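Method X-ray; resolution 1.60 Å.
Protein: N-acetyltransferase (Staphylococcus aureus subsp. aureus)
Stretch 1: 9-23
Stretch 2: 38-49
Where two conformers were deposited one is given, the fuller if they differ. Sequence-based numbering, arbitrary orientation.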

# COMPACT_ATOMS: atom_id res chain seq x y z
N THR A 9 2.38 13.55 4.05
CA THR A 9 1.11 13.01 4.48
C THR A 9 0.08 13.70 3.61
O THR A 9 0.07 14.93 3.45
N LEU A 10 -0.85 12.92 3.08
CA LEU A 10 -1.89 13.45 2.20
C LEU A 10 -3.12 13.69 3.03
O LEU A 10 -3.37 12.98 4.02
N THR A 11 -3.87 14.71 2.67
CA THR A 11 -5.15 15.02 3.31
C THR A 11 -6.25 15.19 2.24
O THR A 11 -6.02 14.91 1.06
N ASN A 12 -7.42 15.65 2.66
CA ASN A 12 -8.54 15.88 1.74
C ASN A 12 -8.20 16.81 0.60
O ASN A 12 -8.74 16.71 -0.54
N ASN A 13 -7.29 17.74 0.92
CA ASN A 13 -6.87 18.70 -0.08
C ASN A 13 -6.04 18.10 -1.18
O ASN A 13 -5.72 18.80 -2.16
N ASP A 14 -5.67 16.83 -1.05
CA ASP A 14 -4.92 16.14 -2.10
C ASP A 14 -5.78 15.24 -2.94
O ASP A 14 -5.28 14.51 -3.85
N PHE A 15 -7.09 15.30 -2.66
CA PHE A 15 -8.03 14.46 -3.39
C PHE A 15 -7.79 14.43 -4.93
O PHE A 15 -7.60 13.35 -5.53
N ASN A 16 -7.79 15.60 -5.56
CA ASN A 16 -7.64 15.70 -7.02
C ASN A 16 -6.43 14.94 -7.53
O ASN A 16 -6.56 14.04 -8.41
N GLU A 17 -5.29 15.19 -6.86
CA GLU A 17 -4.03 14.61 -7.29
C GLU A 17 -4.03 13.11 -7.02
O GLU A 17 -3.52 12.29 -7.85
N TYR A 18 -4.63 12.73 -5.89
CA TYR A 18 -4.60 11.32 -5.51
C TYR A 18 -5.40 10.62 -6.59
O TYR A 18 -5.01 9.56 -7.13
N LYS A 19 -6.52 11.24 -6.95
CA LYS A 19 -7.43 10.50 -7.79
C LYS A 19 -6.78 10.40 -9.17
O LYS A 19 -6.90 9.34 -9.85
N ARG A 20 -5.99 11.42 -9.54
CA ARG A 20 -5.36 11.36 -10.85
C ARG A 20 -4.31 10.25 -10.84
O ARG A 20 -4.17 9.51 -11.84
N LEU A 21 -3.59 10.12 -9.73
CA LEU A 21 -2.54 9.09 -9.74
C LEU A 21 -3.14 7.70 -9.82
O LEU A 21 -2.71 6.81 -10.64
N VAL A 22 -4.09 7.43 -8.93
CA VAL A 22 -4.58 6.06 -8.84
C VAL A 22 -5.35 5.64 -10.08
O VAL A 22 -5.27 4.46 -10.48
N SER A 23 -6.06 6.57 -10.72
CA SER A 23 -6.73 6.21 -11.95
C SER A 23 -5.73 6.04 -13.09
O SER A 23 -5.96 5.24 -13.99
N THR A 38 -10.72 -0.78 -7.92
CA THR A 38 -10.96 0.59 -8.32
C THR A 38 -11.21 1.49 -7.11
O THR A 38 -11.75 1.06 -6.09
N MET A 39 -10.74 2.73 -7.23
CA MET A 39 -10.76 3.67 -6.14
C MET A 39 -11.91 4.65 -6.41
O MET A 39 -11.80 5.55 -7.25
N THR A 40 -13.01 4.46 -5.70
CA THR A 40 -14.19 5.28 -5.92
C THR A 40 -14.00 6.63 -5.22
O THR A 40 -13.17 6.73 -4.32
N ASP A 41 -14.76 7.65 -5.63
CA ASP A 41 -14.66 8.97 -5.00
C ASP A 41 -14.93 8.88 -3.49
O ASP A 41 -14.28 9.55 -2.68
N THR A 42 -15.93 8.08 -3.12
CA THR A 42 -16.27 7.96 -1.71
C THR A 42 -15.11 7.34 -0.93
O THR A 42 -14.74 7.83 0.14
N LEU A 43 -14.53 6.28 -1.49
CA LEU A 43 -13.38 5.62 -0.88
C LEU A 43 -12.20 6.58 -0.69
O LEU A 43 -11.60 6.64 0.41
N ILE A 44 -11.85 7.29 -1.76
CA ILE A 44 -10.75 8.24 -1.72
C ILE A 44 -11.01 9.26 -0.60
O ILE A 44 -10.16 9.49 0.26
N HIS A 45 -12.23 9.84 -0.60
CA HIS A 45 -12.53 10.77 0.48
C HIS A 45 -12.36 10.16 1.88
O HIS A 45 -11.78 10.79 2.78
N ASP A 46 -12.87 8.95 2.05
CA ASP A 46 -12.86 8.27 3.33
C ASP A 46 -11.42 8.03 3.82
O ASP A 46 -11.13 8.21 5.00
N ILE A 47 -10.51 7.66 2.92
CA ILE A 47 -9.14 7.41 3.40
C ILE A 47 -8.39 8.72 3.65
O ILE A 47 -7.54 8.79 4.58
N LEU A 48 -8.69 9.75 2.86
CA LEU A 48 -7.97 11.01 3.08
C LEU A 48 -8.50 11.83 4.30
O LEU A 48 -7.77 12.67 4.84
N ASN A 49 -9.73 11.58 4.72
CA ASN A 49 -10.41 12.30 5.82
C ASN A 49 -10.12 11.74 7.22
O ASN A 49 -9.46 10.66 7.35

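What ties the two stretches together most strongly? A salt bridge does: Lys-19, extended with all four chi angles t, brings NZ to 2.9 Å from OD1 of Asp-41, whose chi1 is m. Both CA-to-CB bonds point sideways, but the ends of both side chains come nearer the other stretch, Lys-19 by its long extended chain, and the opposite charges meet there.

Is there a second polar link? Near the other end of helix 41-48, Asn-12 (chi1 m) donates from ND2 to OD1 of Asn-49 (chi1 t) at 3.1 Å. OD1 of Asn-12 lies 3.5 Å from CD2 of His-45, oblique to that ring.

How do the helices interlock between these links? Phe-15, chi1 t, sits as a knob among Asp-41, Ile-44, His-45 and Leu-48, its CD2 3.5 Å from CG2 of Ile-44. In return Ile-44 (m, t) points toward the first helix and fills the hole formed by Phe-15, Tyr-18, Lys-19 and Val-22.

What packs alongside this pair? Leu-48 (m, t), the most covered residue, places CD2 3.8 Å from CB of Leu-10 and CD1 3.6 Å from CA of Phe-15. Tyr-18, chi1 t, points inward, its OH 3.4 Å from CD1 of Ile-47 and 3.5 Å from CE of Met-39. Farther along, CG2 of Val-22 (m) meets CB of Met-39 (m, m, m) at 3.7 Å.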

# COMPACT_ATOMS: atom_id res chain seq x y z
CB THR A 9 0.84 13.28 5.98
OG1 THR A 9 1.77 12.53 6.79
CG2 THR A 9 -0.54 12.78 6.34
CB LEU A 10 -2.22 12.46 1.08
CG LEU A 10 -1.01 12.03 0.24
CD1 LEU A 10 -1.55 11.20 -0.96
CD2 LEU A 10 -0.24 13.31 -0.23
CB THR A 11 -5.06 16.30 4.15
OG1 THR A 11 -5.06 17.45 3.29
CG2 THR A 11 -3.79 16.29 5.03
CB ASN A 12 -9.67 16.56 2.50
CG ASN A 12 -10.27 15.67 3.56
OD1 ASN A 12 -11.03 14.75 3.24
ND2 ASN A 12 -9.96 15.96 4.83
CB ASN A 13 -6.14 19.85 0.57
CG ASN A 13 -7.09 20.92 1.09
OD1 ASN A 13 -8.26 20.65 1.46
ND2 ASN A 13 -6.59 22.16 1.13
CB ASP A 14 -3.76 15.37 -1.48
CG ASP A 14 -2.82 16.30 -0.73
OD1 ASP A 14 -2.36 17.30 -1.38
OD2 ASP A 14 -2.66 16.14 0.51
CB PHE A 15 -9.47 14.94 -3.11
CG PHE A 15 -10.50 14.12 -3.77
CD1 PHE A 15 -10.86 14.36 -5.11
CD2 PHE A 15 -11.15 13.12 -3.08
CE1 PHE A 15 -11.86 13.60 -5.74
CE2 PHE A 15 -12.13 12.34 -3.69
CZ PHE A 15 -12.49 12.57 -5.02
CB ASN A 16 -7.67 17.17 -7.50
CG ASN A 16 -9.03 17.81 -7.26
OD1 ASN A 16 -10.04 17.10 -7.22
ND2 ASN A 16 -9.06 19.16 -7.10
CB GLU A 17 -2.88 15.34 -6.57
CG GLU A 17 -2.66 16.82 -7.02
CD GLU A 17 -3.71 17.84 -6.53
OE1 GLU A 17 -4.35 17.64 -5.45
OE2 GLU A 17 -3.88 18.88 -7.22
CB TYR A 18 -5.21 11.14 -4.13
CG TYR A 18 -5.15 9.71 -3.62
CD1 TYR A 18 -4.12 9.29 -2.82
CD2 TYR A 18 -6.17 8.81 -3.95
CE1 TYR A 18 -4.08 7.98 -2.37
CE2 TYR A 18 -6.15 7.52 -3.50
CZ TYR A 18 -5.09 7.11 -2.71
OH TYR A 18 -5.03 5.78 -2.27
CB LYS A 19 -8.79 11.23 -7.86
CG LYS A 19 -9.81 10.53 -8.74
CD LYS A 19 -11.18 11.24 -8.65
CE LYS A 19 -12.01 10.84 -9.83
NZ LYS A 19 -13.34 11.52 -9.84
CB ARG A 20 -4.70 12.69 -11.16
CG ARG A 20 -3.94 12.77 -12.48
CD ARG A 20 -3.33 14.18 -12.62
NE ARG A 20 -4.29 15.23 -12.25
CZ ARG A 20 -4.11 16.13 -11.27
NH1 ARG A 20 -2.98 16.14 -10.56
NH2 ARG A 20 -5.07 17.03 -11.01
CB LEU A 21 -1.71 9.17 -8.45
CG LEU A 21 -0.73 8.01 -8.22
CD1 LEU A 21 0.47 8.19 -9.15
CD2 LEU A 21 -0.32 8.01 -6.72
CB VAL A 22 -5.36 5.72 -7.54
CG1 VAL A 22 -4.47 6.04 -6.25
CG2 VAL A 22 -6.70 6.47 -7.50
CB SER A 23 -7.83 7.21 -12.31
OG SER A 23 -7.30 8.52 -12.45
CB THR A 38 -12.12 0.61 -9.30
OG1 THR A 38 -11.58 0.36 -10.59
CG2 THR A 38 -12.85 1.95 -9.30
CB MET A 39 -9.40 4.38 -6.07
CG MET A 39 -8.21 3.41 -6.04
SD MET A 39 -8.17 2.65 -4.43
CE MET A 39 -7.76 4.09 -3.55
CB THR A 40 -15.42 4.61 -5.35
OG1 THR A 40 -15.42 4.76 -3.92
CG2 THR A 40 -15.41 3.15 -5.72
CB ASP A 41 -15.68 9.97 -5.58
CG ASP A 41 -15.31 10.50 -6.95
OD1 ASP A 41 -14.25 10.15 -7.50
OD2 ASP A 41 -16.11 11.29 -7.49
CB THR A 42 -17.53 7.12 -1.51
OG1 THR A 42 -18.62 7.80 -2.14
CG2 THR A 42 -17.83 6.96 -0.03
CB LEU A 43 -12.96 4.42 -1.72
CG LEU A 43 -11.82 3.58 -1.11
CD1 LEU A 43 -12.06 3.12 0.34
CD2 LEU A 43 -11.49 2.40 -2.01
CB ILE A 44 -10.53 8.91 -3.11
CG1 ILE A 44 -10.13 7.86 -4.18
CG2 ILE A 44 -9.47 10.06 -3.04
CD1 ILE A 44 -9.75 8.49 -5.55
CB HIS A 45 -13.96 11.35 0.36
CG HIS A 45 -14.32 12.31 1.45
ND1 HIS A 45 -15.20 11.99 2.48
CD2 HIS A 45 -13.92 13.58 1.69
CE1 HIS A 45 -15.31 13.02 3.29
NE2 HIS A 45 -14.55 14.00 2.84
CB ASP A 46 -13.61 6.94 3.25
CG ASP A 46 -15.14 7.13 3.10
OD1 ASP A 46 -15.66 8.25 3.35
OD2 ASP A 46 -15.82 6.13 2.75
CB ILE A 47 -8.33 6.43 2.52
CG1 ILE A 47 -8.06 7.00 1.13
CG2 ILE A 47 -9.02 5.05 2.47
CD1 ILE A 47 -6.90 6.29 0.47
CB LEU A 48 -8.04 11.86 1.80
CG LEU A 48 -7.30 11.28 0.57
CD1 LEU A 48 -7.57 12.16 -0.65
CD2 LEU A 48 -5.82 11.22 0.88
CB ASN A 49 -11.93 12.23 5.56
CG ASN A 49 -12.71 13.36 6.22
OD1 ASN A 49 -12.27 14.52 6.27
ND2 ASN A 49 -13.90 13.03 6.72